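Local coordinates for CBS domain-containing predicted protein TM0935 (Thermotoga maritima, PDB 1O50) that is of unknown function but pairs two CBS domains in one chain, a module that in many relatives probably senses adenosine-containing ligands, at residues D104-H109 with L118-D123; L69-F74 with K91-K96; C19-L24 with I147-W152; T27-D32 with E36-R41; N57-M62 with E128-D133. All blocks are in the same frame, centred on the assembly; numbering follows the deposited sequence.

Contact 1: residues D104-H109 with L118-D123; sequences DPVYVH and LKLMID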
# COMPACT_ATOMS: atom_id res chain seq x y z
N ASP A 104 7.84 2.36 16.01
CA ASP A 104 7.93 3.73 16.42
C ASP A 104 7.28 4.59 15.37
O ASP A 104 7.58 4.44 14.19
CB ASP A 104 9.39 4.15 16.54
CG ASP A 104 10.09 3.47 17.68
OD1 ASP A 104 9.40 2.95 18.60
OD2 ASP A 104 11.34 3.40 17.75
N PRO A 105 6.42 5.51 15.78
CA PRO A 105 5.67 6.32 14.81
C PRO A 105 6.58 7.28 13.98
O PRO A 105 7.52 7.89 14.49
CB PRO A 105 4.64 7.10 15.67
CG PRO A 105 5.16 7.05 17.04
CD PRO A 105 6.12 5.89 17.17
N VAL A 106 6.28 7.35 12.70
CA VAL A 106 6.82 8.32 11.77
C VAL A 106 5.64 9.24 11.42
O VAL A 106 4.59 8.77 10.99
CB VAL A 106 7.29 7.64 10.48
CG1 VAL A 106 7.79 8.69 9.45
CG2 VAL A 106 8.38 6.63 10.79
N TYR A 107 5.80 10.55 11.64
CA TYR A 107 4.67 11.45 11.47
C TYR A 107 5.07 12.78 10.81
O TYR A 107 6.26 13.09 10.70
CB TYR A 107 4.04 11.70 12.83
CG TYR A 107 5.00 12.19 13.87
CD1 TYR A 107 5.34 13.52 13.95
CD2 TYR A 107 5.58 11.30 14.78
CE1 TYR A 107 6.23 13.98 14.92
CE2 TYR A 107 6.47 11.73 15.74
CZ TYR A 107 6.80 13.07 15.81
OH TYR A 107 7.67 13.51 16.76
N VAL A 108 4.07 13.56 10.41
CA VAL A 108 4.30 14.89 9.87
C VAL A 108 3.52 15.96 10.66
O VAL A 108 2.74 15.64 11.52
CB VAL A 108 4.02 14.95 8.35
CG1 VAL A 108 5.02 14.06 7.60
CG2 VAL A 108 2.60 14.56 7.99
N HIS A 109 3.78 17.23 10.37
CA HIS A 109 2.98 18.34 10.88
C HIS A 109 2.35 19.07 9.71
O HIS A 109 2.73 18.87 8.59
CB HIS A 109 3.83 19.33 11.67
CG HIS A 109 4.60 18.72 12.80
ND1 HIS A 109 3.99 18.29 13.96
CD2 HIS A 109 5.92 18.51 12.97
CE1 HIS A 109 4.91 17.84 14.80
NE2 HIS A 109 6.09 17.95 14.21
N LEU A 118 7.06 13.03 1.46
CA LEU A 118 7.27 12.02 0.42
C LEU A 118 8.56 11.26 0.71
O LEU A 118 8.62 10.05 0.53
CB LEU A 118 7.32 12.68 -0.98
CG LEU A 118 7.64 11.77 -2.19
CD1 LEU A 118 7.00 12.25 -3.48
CD2 LEU A 118 9.16 11.64 -2.42
N LYS A 119 9.59 11.96 1.16
CA LYS A 119 10.85 11.33 1.50
C LYS A 119 10.66 10.33 2.64
O LYS A 119 11.18 9.24 2.60
CB LYS A 119 11.90 12.36 1.90
CG LYS A 119 13.22 11.75 2.35
CD LYS A 119 14.17 12.81 2.92
CE LYS A 119 15.39 12.17 3.58
NZ LYS A 119 16.35 11.60 2.59
N LEU A 120 9.90 10.74 3.65
CA LEU A 120 9.57 9.88 4.79
C LEU A 120 8.82 8.64 4.35
O LEU A 120 9.12 7.55 4.80
CB LEU A 120 8.69 10.65 5.81
CG LEU A 120 9.44 11.68 6.66
CD1 LEU A 120 8.41 12.50 7.45
CD2 LEU A 120 10.46 11.03 7.59
N MET A 121 7.82 8.81 3.51
CA MET A 121 7.10 7.69 3.02
C MET A 121 8.01 6.71 2.35
O MET A 121 7.99 5.53 2.65
CB MET A 121 6.05 8.12 2.02
CG MET A 121 4.86 8.72 2.67
SD MET A 121 3.48 8.89 1.57
CE MET A 121 2.56 9.92 2.61
N ILE A 122 8.82 7.21 1.44
CA ILE A 122 9.72 6.34 0.69
C ILE A 122 10.77 5.65 1.56
O ILE A 122 10.95 4.43 1.49
CB ILE A 122 10.35 7.10 -0.48
CG1 ILE A 122 9.27 7.38 -1.54
CG2 ILE A 122 11.44 6.23 -1.13
CD1 ILE A 122 9.61 8.48 -2.55
N ASP A 123 11.49 6.43 2.38
CA ASP A 123 12.54 5.90 3.24
C ASP A 123 12.05 4.80 4.22
O ASP A 123 12.78 3.86 4.50
CB ASP A 123 13.19 7.03 4.07
CG ASP A 123 14.09 7.94 3.25
OD1 ASP A 123 14.32 7.74 2.04
OD2 ASP A 123 14.64 8.90 3.78
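Leu120 pushes its forked end between Val106 and Val108, so a single leucine of helix 114-124 meets two residues of an extended piece of chain. This is a seam inside the second CBS domain of a CBS-pair fold, where the loop segment ahead of helix 114-124 packs against that helix. The two valines approach the leucine differently. Val106 crosses it at a slant, and its CG1 stands 4.0 Å from Leu120 CD2. Val108 lies with its side chain running past that of Leu120 in the opposite sense, and here Val108 CG1 comes to 3.7 Å from Leu120 CD1. The fork is presented by the leucine torsions: chi1 of -75° turns CG away from the carbonyl carbon, and CD1 continues the chain away from CA (chi2 172°). One methyl is thus offered to each valine. Tyr107, lying between the valines in sequence, turns its CB the other way, and its side chain touches Val132.

The backbone of Val108 hydrogen-bonds with Pro130 and Val132, which places the segment beside strand 128-132 while the valines face the helix. On the helix, Lys119 NZ and Asp123 OD2 form a salt bridge whose hydrogen bond is weak, 3.4 Å long, apart from the apolar contact. Other residues of the helix, including Leu118 and Ile122, meet Gly73 and Pro81 of the second subunit. Between the valines, the backbone too takes part, with Tyr107 O 3.9 Å from Leu120 CD1.

Contact 2: residues L69-F74 with K91-K96; sequences LKVSGF and KRLIAK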
# COMPACT_ATOMS: atom_id res chain seq x y z
N LEU A 69 1.64 -7.76 7.17
CA LEU A 69 1.77 -8.84 6.21
C LEU A 69 3.05 -9.64 6.52
O LEU A 69 3.03 -10.87 6.53
CB LEU A 69 1.80 -8.27 4.79
CG LEU A 69 1.69 -9.24 3.63
CD1 LEU A 69 0.27 -9.86 3.63
CD2 LEU A 69 2.02 -8.61 2.26
N LYS A 70 4.13 -8.94 6.83
CA LYS A 70 5.40 -9.57 7.13
C LYS A 70 5.32 -10.38 8.45
O LYS A 70 5.76 -11.52 8.52
CB LYS A 70 6.54 -8.54 7.16
CG LYS A 70 6.97 -8.06 5.79
CD LYS A 70 7.99 -6.93 5.90
CE LYS A 70 8.34 -6.34 4.53
NZ LYS A 70 9.30 -5.15 4.66
N VAL A 71 4.75 -9.75 9.47
CA VAL A 71 4.51 -10.38 10.76
C VAL A 71 3.69 -11.67 10.55
O VAL A 71 3.93 -12.69 11.19
CB VAL A 71 3.77 -9.35 11.69
CG1 VAL A 71 3.05 -10.05 12.81
CG2 VAL A 71 4.75 -8.33 12.22
N SER A 72 2.72 -11.59 9.64
CA SER A 72 1.79 -12.68 9.37
C SER A 72 2.48 -13.83 8.67
O SER A 72 2.32 -14.94 9.08
CB SER A 72 0.55 -12.21 8.61
OG SER A 72 -0.07 -11.15 9.32
N GLY A 73 3.29 -13.56 7.64
CA GLY A 73 4.05 -14.57 6.97
C GLY A 73 5.01 -15.34 7.85
O GLY A 73 5.24 -16.53 7.63
N PHE A 74 5.65 -14.66 8.81
CA PHE A 74 6.47 -15.33 9.79
C PHE A 74 5.63 -16.21 10.74
O PHE A 74 5.93 -17.36 10.96
CB PHE A 74 7.30 -14.33 10.60
CG PHE A 74 8.14 -14.99 11.62
CD1 PHE A 74 9.22 -15.76 11.23
CD2 PHE A 74 7.82 -14.91 12.97
CE1 PHE A 74 10.02 -16.43 12.17
CE2 PHE A 74 8.59 -15.55 13.92
CZ PHE A 74 9.70 -16.31 13.53
N LYS A 91 10.22 -12.29 16.13
CA LYS A 91 10.00 -13.02 17.36
C LYS A 91 8.57 -13.53 17.37
O LYS A 91 7.75 -13.14 16.55
CB LYS A 91 10.27 -12.12 18.57
CG LYS A 91 11.70 -11.63 18.71
CD LYS A 91 12.67 -12.76 18.87
CE LYS A 91 13.84 -12.45 19.82
NZ LYS A 91 13.52 -12.78 21.28
N ARG A 92 8.28 -14.41 18.32
CA ARG A 92 7.04 -15.14 18.35
C ARG A 92 5.94 -14.25 18.93
O ARG A 92 6.15 -13.56 19.94
CB ARG A 92 7.26 -16.38 19.20
CG ARG A 92 6.04 -17.22 19.46
CD ARG A 92 6.32 -18.44 20.32
NE ARG A 92 5.07 -19.19 20.48
CZ ARG A 92 4.99 -20.42 20.98
NH1 ARG A 92 6.07 -21.05 21.41
NH2 ARG A 92 3.81 -21.00 21.06
N LEU A 93 4.76 -14.30 18.32
CA LEU A 93 3.60 -13.62 18.86
C LEU A 93 3.05 -14.44 20.04
O LEU A 93 2.95 -15.66 19.95
CB LEU A 93 2.54 -13.44 17.79
CG LEU A 93 2.96 -12.56 16.61
CD1 LEU A 93 1.84 -12.58 15.60
CD2 LEU A 93 3.27 -11.14 17.07
N ILE A 94 2.71 -13.75 21.12
CA ILE A 94 2.14 -14.36 22.33
C ILE A 94 0.71 -13.82 22.61
O ILE A 94 -0.27 -14.56 22.55
CB ILE A 94 3.11 -14.12 23.53
CG1 ILE A 94 4.54 -14.57 23.19
CG2 ILE A 94 2.62 -14.80 24.80
CD1 ILE A 94 4.76 -16.07 23.22
N ALA A 95 0.60 -12.53 22.92
CA ALA A 95 -0.70 -11.86 23.11
C ALA A 95 -1.46 -11.67 21.78
O ALA A 95 -2.71 -11.64 21.75
CB ALA A 95 -0.49 -10.51 23.83
N LYS A 96 -0.70 -11.63 20.68
CA LYS A 96 -1.21 -11.26 19.36
C LYS A 96 -2.01 -9.95 19.43
O LYS A 96 -3.20 -9.89 19.17
CB LYS A 96 -2.01 -12.44 18.78
CG LYS A 96 -1.14 -13.72 18.61
CD LYS A 96 -1.92 -14.99 18.94
CE LYS A 96 -0.97 -16.17 19.00
NZ LYS A 96 -1.68 -17.48 19.23
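Phe74 reaches from helix 65-77 toward the backbone of Lys91, and its ring can be followed atom by atom as it closes on one carbonyl oxygen. CB starts 6.1 Å from Lys91 O, already pointing at the loop. A chi1 of 180° swings the ring clear of the backbone N and carries it outward from the helix. CD2 has closed the gap to 4.0 Å from Lys91 O, and CE2 makes the nearest approach, 3.7 Å from the same oxygen. Beyond it the ring turns off again, with CZ 4.8 Å from Lys91 O. The ring meets the carbonyl by van der Waals contact. Ile80 and Met90, from the loop that follows the helix, also pack on Phe74.

In the CBS-pair fold, helix 65-77 is the last helix in the beta-alpha-beta-beta-alpha order of the first CBS repeat, and 91-96 lies in the loop between it and helix 98-101. The two are joined one helical turn earlier by Val71, whose CG1 lies 4.0 Å from Leu93 CD1. These side chains cross at about a right angle, and both also pack on Ile101, so the leucine of the loop is wedged between two helices. The second subunit reaches the loop as well, its Trp152 packing on Leu93 and its Glu156 forming a salt bridge with Lys96 NZ. Further along the loop, Glu100 OE2 accepts hydrogen bonds from the backbone N atoms of both Ile94 and Ala95, which fixes the turn before helix 98-101.

Contact 3: residues C19-L24 with I147-W152; sequences CKLISL and ILLALW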
# COMPACT_ATOMS: atom_id res chain seq x y z
N CYS A 19 -3.25 17.28 2.74
CA CYS A 19 -3.91 16.37 3.69
C CYS A 19 -5.45 16.44 3.76
O CYS A 19 -6.09 15.68 4.48
CB CYS A 19 -3.33 16.59 5.10
SG CYS A 19 -3.88 18.07 5.93
N LYS A 20 -6.05 17.33 2.99
CA LYS A 20 -7.50 17.39 2.90
C LYS A 20 -8.02 17.14 1.47
O LYS A 20 -9.18 17.30 1.20
CB LYS A 20 -8.01 18.70 3.47
CG LYS A 20 -8.57 18.59 4.87
CD LYS A 20 -8.81 19.97 5.41
CE LYS A 20 -9.83 20.01 6.57
NZ LYS A 20 -11.21 20.45 6.15
N LEU A 21 -7.14 16.69 0.57
CA LEU A 21 -7.51 16.52 -0.84
C LEU A 21 -8.44 15.30 -1.04
O LEU A 21 -9.22 15.27 -1.99
CB LEU A 21 -6.26 16.40 -1.72
CG LEU A 21 -5.41 17.68 -1.80
CD1 LEU A 21 -4.14 17.43 -2.57
CD2 LEU A 21 -6.18 18.79 -2.42
N ILE A 22 -8.31 14.32 -0.14
CA ILE A 22 -9.21 13.16 -0.00
C ILE A 22 -9.67 13.14 1.47
O ILE A 22 -8.89 13.45 2.39
CB ILE A 22 -8.45 11.87 -0.35
CG1 ILE A 22 -7.80 11.98 -1.73
CG2 ILE A 22 -9.34 10.62 -0.33
CD1 ILE A 22 -6.84 10.81 -1.99
N SER A 23 -10.93 12.78 1.68
CA SER A 23 -11.47 12.59 3.01
C SER A 23 -11.03 11.23 3.57
O SER A 23 -11.57 10.19 3.19
CB SER A 23 -12.99 12.63 3.00
OG SER A 23 -13.48 12.48 4.32
N LEU A 24 -10.00 11.27 4.42
CA LEU A 24 -9.48 10.10 5.09
C LEU A 24 -9.79 10.22 6.58
O LEU A 24 -9.75 11.32 7.14
CB LEU A 24 -7.97 10.02 4.92
CG LEU A 24 -7.37 10.07 3.52
CD1 LEU A 24 -5.87 9.98 3.55
CD2 LEU A 24 -7.92 8.95 2.77
N ILE A 147 -0.65 12.86 -2.22
CA ILE A 147 0.58 13.39 -2.79
C ILE A 147 0.55 13.25 -4.29
O ILE A 147 0.87 14.20 -4.99
CB ILE A 147 1.82 12.73 -2.16
CG1 ILE A 147 1.91 13.06 -0.68
CG2 ILE A 147 3.12 13.23 -2.81
CD1 ILE A 147 3.12 12.52 -0.00
N LEU A 148 0.11 12.10 -4.78
CA LEU A 148 0.01 11.88 -6.21
C LEU A 148 -0.98 12.82 -6.88
O LEU A 148 -0.70 13.35 -7.95
CB LEU A 148 -0.35 10.43 -6.54
CG LEU A 148 0.79 9.45 -6.24
CD1 LEU A 148 0.32 7.98 -6.39
CD2 LEU A 148 2.06 9.69 -7.09
N LEU A 149 -2.13 13.01 -6.24
CA LEU A 149 -3.15 13.90 -6.71
C LEU A 149 -2.56 15.31 -6.88
O LEU A 149 -2.67 15.90 -7.94
CB LEU A 149 -4.28 13.91 -5.69
CG LEU A 149 -5.63 14.55 -6.12
CD1 LEU A 149 -6.64 14.25 -5.10
CD2 LEU A 149 -5.54 16.11 -6.38
N ALA A 150 -1.98 15.83 -5.81
CA ALA A 150 -1.34 17.15 -5.80
C ALA A 150 -0.37 17.33 -6.93
O ALA A 150 -0.37 18.34 -7.61
CB ALA A 150 -0.57 17.30 -4.51
N LEU A 151 0.51 16.35 -7.11
CA LEU A 151 1.59 16.48 -8.06
C LEU A 151 1.16 16.39 -9.51
O LEU A 151 1.64 17.17 -10.33
CB LEU A 151 2.66 15.46 -7.78
CG LEU A 151 3.44 15.70 -6.47
CD1 LEU A 151 4.36 14.49 -6.31
CD2 LEU A 151 4.20 17.00 -6.47
N TRP A 152 0.24 15.48 -9.81
CA TRP A 152 -0.17 15.23 -11.18
C TRP A 152 -1.42 15.94 -11.65
O TRP A 152 -1.62 16.07 -12.87
CB TRP A 152 -0.38 13.75 -11.39
CG TRP A 152 0.93 12.99 -11.39
CD1 TRP A 152 1.40 12.23 -10.38
CD2 TRP A 152 1.93 12.95 -12.43
NE1 TRP A 152 2.65 11.74 -10.71
CE2 TRP A 152 2.98 12.16 -11.97
CE3 TRP A 152 2.02 13.49 -13.72
CZ2 TRP A 152 4.12 11.88 -12.74
CZ3 TRP A 152 3.14 13.21 -14.50
CH2 TRP A 152 4.18 12.42 -13.99
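Where Leu21 meets Leu149 the flat groups are peptides rather than rings, and the nearest is the carbonyl of Leu21, whose O lies 4.2 Å from Leu149 CD1. The flat side chain of these segments, the indole of Trp152, is turned instead to the second subunit, where it stacks edge-to-face with Phe76 and gives its NE1 hydrogen to Ser72 OG. The fold is that of a tandem CBS pair in which the chain crosses over: a loop near the N-terminus, ahead of strand 27-29 of the first domain, packs on helix 144-153 at the end of the second.

Leu149 carries the contact. With chi1 at -166° its side chain extends away from its own backbone N, and CD1, at the end, is lodged against two residues of the loop. This methyl stands 4.0 Å from Leu21 CB and 4.2 Å from Ile22 CG1. Ile22 thus meets it part-way along its chain. On the next residue of the helix, Ala150 offers only a methyl, and the leucine of the loop extends over it. Leu43 of the second subunit packs on both Ile22 and Leu149, so these apolar groups also face the dimer partner. The loop's position is further set by the hydrogen bond from Ile22 N to Glu146 OE2. The CD1 branch of Leu21, which continues the chain away from CA (chi2 174°), finishes 4.1 Å from Ala150 CB.

Contact 4: residues T27-D32 with E36-R41; sequences TVVEED and EEIVDR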
# COMPACT_ATOMS: atom_id res chain seq x y z
N THR A 27 -7.28 5.34 11.21
CA THR A 27 -7.62 4.14 11.95
C THR A 27 -6.71 3.99 13.14
O THR A 27 -5.54 3.70 12.98
CB THR A 27 -7.44 2.91 11.08
OG1 THR A 27 -8.43 2.95 10.05
CG2 THR A 27 -7.72 1.63 11.88
N VAL A 28 -7.30 4.13 14.31
CA VAL A 28 -6.59 4.19 15.57
C VAL A 28 -7.07 3.10 16.56
O VAL A 28 -8.26 3.05 16.92
CB VAL A 28 -6.82 5.56 16.28
CG1 VAL A 28 -5.91 5.68 17.45
CG2 VAL A 28 -6.58 6.72 15.34
N VAL A 29 -6.11 2.29 17.04
CA VAL A 29 -6.32 1.20 18.00
C VAL A 29 -5.55 1.49 19.29
O VAL A 29 -4.80 2.46 19.39
CB VAL A 29 -5.89 -0.16 17.40
CG1 VAL A 29 -6.72 -0.49 16.14
CG2 VAL A 29 -4.45 -0.20 17.06
N GLU A 30 -5.82 0.66 20.30
CA GLU A 30 -5.16 0.68 21.60
C GLU A 30 -4.08 -0.39 21.62
O GLU A 30 -4.08 -1.27 20.79
CB GLU A 30 -6.18 0.37 22.70
CG GLU A 30 -7.26 1.44 22.91
CD GLU A 30 -6.76 2.71 23.56
OE1 GLU A 30 -6.87 3.79 22.92
OE2 GLU A 30 -6.23 2.66 24.71
N GLU A 31 -3.19 -0.35 22.60
CA GLU A 31 -2.05 -1.28 22.67
C GLU A 31 -2.45 -2.76 22.85
O GLU A 31 -1.74 -3.68 22.37
CB GLU A 31 -1.12 -0.85 23.82
CG GLU A 31 -0.29 0.38 23.51
CD GLU A 31 0.53 0.83 24.70
OE1 GLU A 31 0.34 0.30 25.81
OE2 GLU A 31 1.37 1.71 24.55
N ASP A 32 -3.57 -2.99 23.51
CA ASP A 32 -4.06 -4.35 23.77
C ASP A 32 -5.08 -4.82 22.75
O ASP A 32 -5.73 -5.84 22.94
CB ASP A 32 -4.65 -4.51 25.17
CG ASP A 32 -5.91 -3.68 25.39
OD1 ASP A 32 -6.27 -2.87 24.53
OD2 ASP A 32 -6.61 -3.76 26.40
N GLU A 36 -6.43 -9.65 15.21
CA GLU A 36 -7.64 -9.95 14.43
C GLU A 36 -8.57 -8.70 14.35
O GLU A 36 -9.15 -8.40 13.31
CB GLU A 36 -8.36 -11.16 14.98
CG GLU A 36 -9.53 -11.54 14.09
CD GLU A 36 -10.37 -12.76 14.50
OE1 GLU A 36 -9.95 -13.55 15.34
OE2 GLU A 36 -11.49 -12.95 13.94
N GLU A 37 -8.69 -7.93 15.43
CA GLU A 37 -9.54 -6.72 15.39
C GLU A 37 -8.89 -5.63 14.51
O GLU A 37 -9.54 -4.85 13.88
CB GLU A 37 -9.79 -6.20 16.78
CG GLU A 37 -10.76 -5.03 16.85
CD GLU A 37 -10.98 -4.53 18.28
OE1 GLU A 37 -10.73 -5.32 19.23
OE2 GLU A 37 -11.41 -3.35 18.44
N ILE A 38 -7.57 -5.61 14.46
CA ILE A 38 -6.88 -4.66 13.59
C ILE A 38 -7.19 -4.96 12.15
O ILE A 38 -7.52 -4.05 11.39
CB ILE A 38 -5.35 -4.72 13.82
CG1 ILE A 38 -5.11 -4.26 15.24
CG2 ILE A 38 -4.65 -3.84 12.80
CD1 ILE A 38 -3.65 -4.28 15.75
N VAL A 39 -7.15 -6.25 11.80
CA VAL A 39 -7.58 -6.70 10.50
C VAL A 39 -9.05 -6.34 10.22
O VAL A 39 -9.38 -5.86 9.13
CB VAL A 39 -7.28 -8.23 10.35
CG1 VAL A 39 -7.84 -8.77 9.13
CG2 VAL A 39 -5.78 -8.48 10.38
N ASP A 40 -9.95 -6.56 11.16
CA ASP A 40 -11.34 -6.16 10.95
C ASP A 40 -11.46 -4.65 10.61
O ASP A 40 -12.21 -4.28 9.72
CB ASP A 40 -12.21 -6.43 12.17
CG ASP A 40 -12.32 -7.91 12.53
OD1 ASP A 40 -12.32 -8.80 11.64
OD2 ASP A 40 -12.49 -8.24 13.74
N ARG A 41 -10.77 -3.79 11.36
CA ARG A 41 -10.70 -2.34 11.08
C ARG A 41 -10.16 -2.01 9.70
O ARG A 41 -10.66 -1.14 9.03
CB ARG A 41 -9.82 -1.62 12.11
CG ARG A 41 -10.36 -1.65 13.58
CD ARG A 41 -11.61 -0.90 13.84
NE ARG A 41 -11.54 0.54 13.51
CZ ARG A 41 -10.99 1.52 14.27
NH1 ARG A 41 -10.39 1.26 15.43
NH2 ARG A 41 -11.05 2.78 13.84
O HOH W 1 -10.95 2.89 10.73
O HOH W 2 -9.93 5.22 14.68
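Arg41 folds back over Thr27 and Val28 instead of stretching into solvent, and its torsions explain how. The chain sets out on the side of its own backbone N, and two further bends, chi2 -67° and chi3 -59°, curl it until the guanidinium returns to the strand. There Thr27 CG2 sits over one face, 4.0 Å above the plane and over its centre, while the same methyl is 3.9 Å from Arg41 CB. The threonine thus fills the inside of the curl, the two side chains running past each other in opposite senses.

The returning group gives NH1 to Val28 O at 3.2 Å, a fairly bent hydrogen bond (152°) that arrives from above the carbonyl plane rather than along a lone pair. Arg41 NH2 is held by two waters. One, which it reaches at 3.1 Å, also bonds Thr27 OG1; the other lies in the guanidinium plane, 2.8 Å from NH2, and accepts from Val28 N too.

This is the first half of a beta-alpha-beta unit, strand 27-29, helix 35-44 and strand 50-55, with helix and strand running nearly antiparallel. Its apolar side is Val29 against Ile38, crossing at about a right angle with Val29 CG1 4.2 Å from Ile38 CG1. That valine branch points away from its carbonyl carbon, beside the backbone N, and so reaches the helix. Elsewhere on the helix, Glu36 and Asp40 share a salt-bridge partner, Lys153 of the second subunit.

Contact 5: residues N57-M62 with E128-D133; sequences NKLVGM and EMPVVD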
# COMPACT_ATOMS: atom_id res chain seq x y z
N ASN A 57 -4.87 9.23 24.17
CA ASN A 57 -4.91 10.18 23.04
C ASN A 57 -3.58 10.64 22.46
O ASN A 57 -3.56 11.55 21.63
CB ASN A 57 -5.78 11.40 23.38
CG ASN A 57 -7.24 11.07 23.31
OD1 ASN A 57 -7.71 10.52 22.30
ND2 ASN A 57 -7.98 11.38 24.39
N LYS A 58 -2.48 10.00 22.87
CA LYS A 58 -1.15 10.28 22.35
C LYS A 58 -0.78 9.19 21.36
O LYS A 58 -1.10 8.04 21.57
CB LYS A 58 -0.13 10.30 23.48
CG LYS A 58 -0.51 11.21 24.65
CD LYS A 58 -0.61 12.65 24.22
CE LYS A 58 -0.67 13.61 25.41
NZ LYS A 58 -0.54 15.04 24.96
N LEU A 59 -0.12 9.55 20.28
CA LEU A 59 0.40 8.59 19.30
C LEU A 59 1.62 7.83 19.86
O LEU A 59 2.61 8.43 20.23
CB LEU A 59 0.75 9.33 18.03
CG LEU A 59 1.28 8.50 16.88
CD1 LEU A 59 0.17 7.60 16.32
CD2 LEU A 59 1.86 9.42 15.83
N VAL A 60 1.55 6.50 19.92
CA VAL A 60 2.63 5.68 20.44
C VAL A 60 3.17 4.61 19.50
O VAL A 60 4.25 4.11 19.73
CB VAL A 60 2.32 5.03 21.85
CG1 VAL A 60 2.03 6.11 22.87
CG2 VAL A 60 1.18 4.05 21.78
N GLY A 61 2.45 4.25 18.44
CA GLY A 61 3.05 3.34 17.48
C GLY A 61 2.31 3.35 16.16
O GLY A 61 1.24 3.94 16.04
N MET A 62 2.82 2.62 15.20
CA MET A 62 2.10 2.50 13.95
C MET A 62 2.27 1.09 13.38
O MET A 62 3.20 0.41 13.66
CB MET A 62 2.61 3.57 12.94
CG MET A 62 4.04 3.29 12.44
SD MET A 62 4.72 4.41 11.12
CE MET A 62 6.24 3.52 10.59
N GLU A 128 0.98 6.01 4.40
CA GLU A 128 -0.03 6.76 5.18
C GLU A 128 0.62 7.09 6.48
O GLU A 128 1.28 6.25 7.11
CB GLU A 128 -1.28 5.95 5.46
CG GLU A 128 -2.42 6.76 6.05
CD GLU A 128 -3.67 5.97 6.37
OE1 GLU A 128 -3.70 4.79 6.09
OE2 GLU A 128 -4.65 6.55 6.90
N MET A 129 0.48 8.35 6.86
CA MET A 129 1.14 8.90 8.02
C MET A 129 0.16 9.78 8.68
O MET A 129 -0.63 10.42 8.00
CB MET A 129 2.31 9.79 7.61
CG MET A 129 3.57 9.08 7.42
SD MET A 129 5.00 10.13 7.07
CE MET A 129 4.44 10.82 5.65
N PRO A 130 0.25 9.91 10.01
CA PRO A 130 -0.64 10.81 10.73
C PRO A 130 -0.03 12.19 10.74
O PRO A 130 1.18 12.33 10.64
CB PRO A 130 -0.65 10.21 12.13
CG PRO A 130 0.71 9.67 12.29
CD PRO A 130 1.17 9.23 10.93
N VAL A 131 -0.88 13.21 10.86
CA VAL A 131 -0.44 14.58 11.05
C VAL A 131 -0.72 14.90 12.50
O VAL A 131 -1.83 14.72 12.98
CB VAL A 131 -1.20 15.55 10.10
CG1 VAL A 131 -0.68 16.95 10.24
CG2 VAL A 131 -1.11 15.03 8.64
N VAL A 132 0.30 15.35 13.21
CA VAL A 132 0.20 15.51 14.65
C VAL A 132 0.45 16.97 15.01
O VAL A 132 1.09 17.71 14.27
CB VAL A 132 1.19 14.59 15.43
CG1 VAL A 132 1.00 13.12 15.05
CG2 VAL A 132 2.67 15.01 15.25
N ASP A 133 -0.07 17.36 16.17
CA ASP A 133 0.18 18.68 16.70
C ASP A 133 1.42 18.57 17.57
O ASP A 133 2.17 17.61 17.43
CB ASP A 133 -1.06 19.23 17.43
CG ASP A 133 -1.46 18.41 18.66
OD1 ASP A 133 -0.70 17.53 19.13
OD2 ASP A 133 -2.56 18.60 19.23
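The carbonyl O of Val132, a residue that touches Leu59, accepts a hydrogen bond from His109 ND1. Its side chain is turned to Leu59 of the other CBS domain. Leu59 CD2 supplies the whole meeting point. It lies 3.7 Å from Pro130 CG and 3.9 Å from Val132 CG1, so a single methyl sits against both a proline ring and a valine branch. The leucine extends away from its backbone N (chi1 -179°), then turns at chi2, and its side chain crosses both partners at about a right angle.

The contact sets strand 58-64 of the first domain's sheet against strand 128-132 of the second through side chains, part of the packing of the two CBS domains on each other. Just beyond Leu59, Val60 and Gly61 share Val53 as their partner, forming a classic beta bulge, and Tyr52 packs on both Leu59 and Pro130. Lys58 NZ and Asp133 OD1 remain 6.3 Å apart; Asp133 OD2 forms a salt bridge with Lys135, while Lys58 NZ bonds Lys135 O. No hydrogen bond joins the two segments, so the contact itself is purely apolar, while bonds such as Leu59 with Gly136 and Glu128 O with Thr50 OG1 link the domains beside it.

Overall arrangement
The five contacts follow a tandem CBS pair through its chain. Contact 4 closes first, within the beta-alpha-beta unit of the first domain; contact 2 follows, where helix 65-77 meets the loop after it; contact 1 lies in the second domain. Contact 5 spans the two domains, its centre about 11 Å from that of contact 1 and about 14 Å from that of contact 4, and it touches both. Contact 3 closes the largest loop, holding the other four inside it; it touches contact 1 where helices 114-124 and 144-153 meet, and lies about 33 Å from contact 2, centre to centre. The dimer interface touches contacts 1 to 4, while the interdomain contact 5 is formed within the chain.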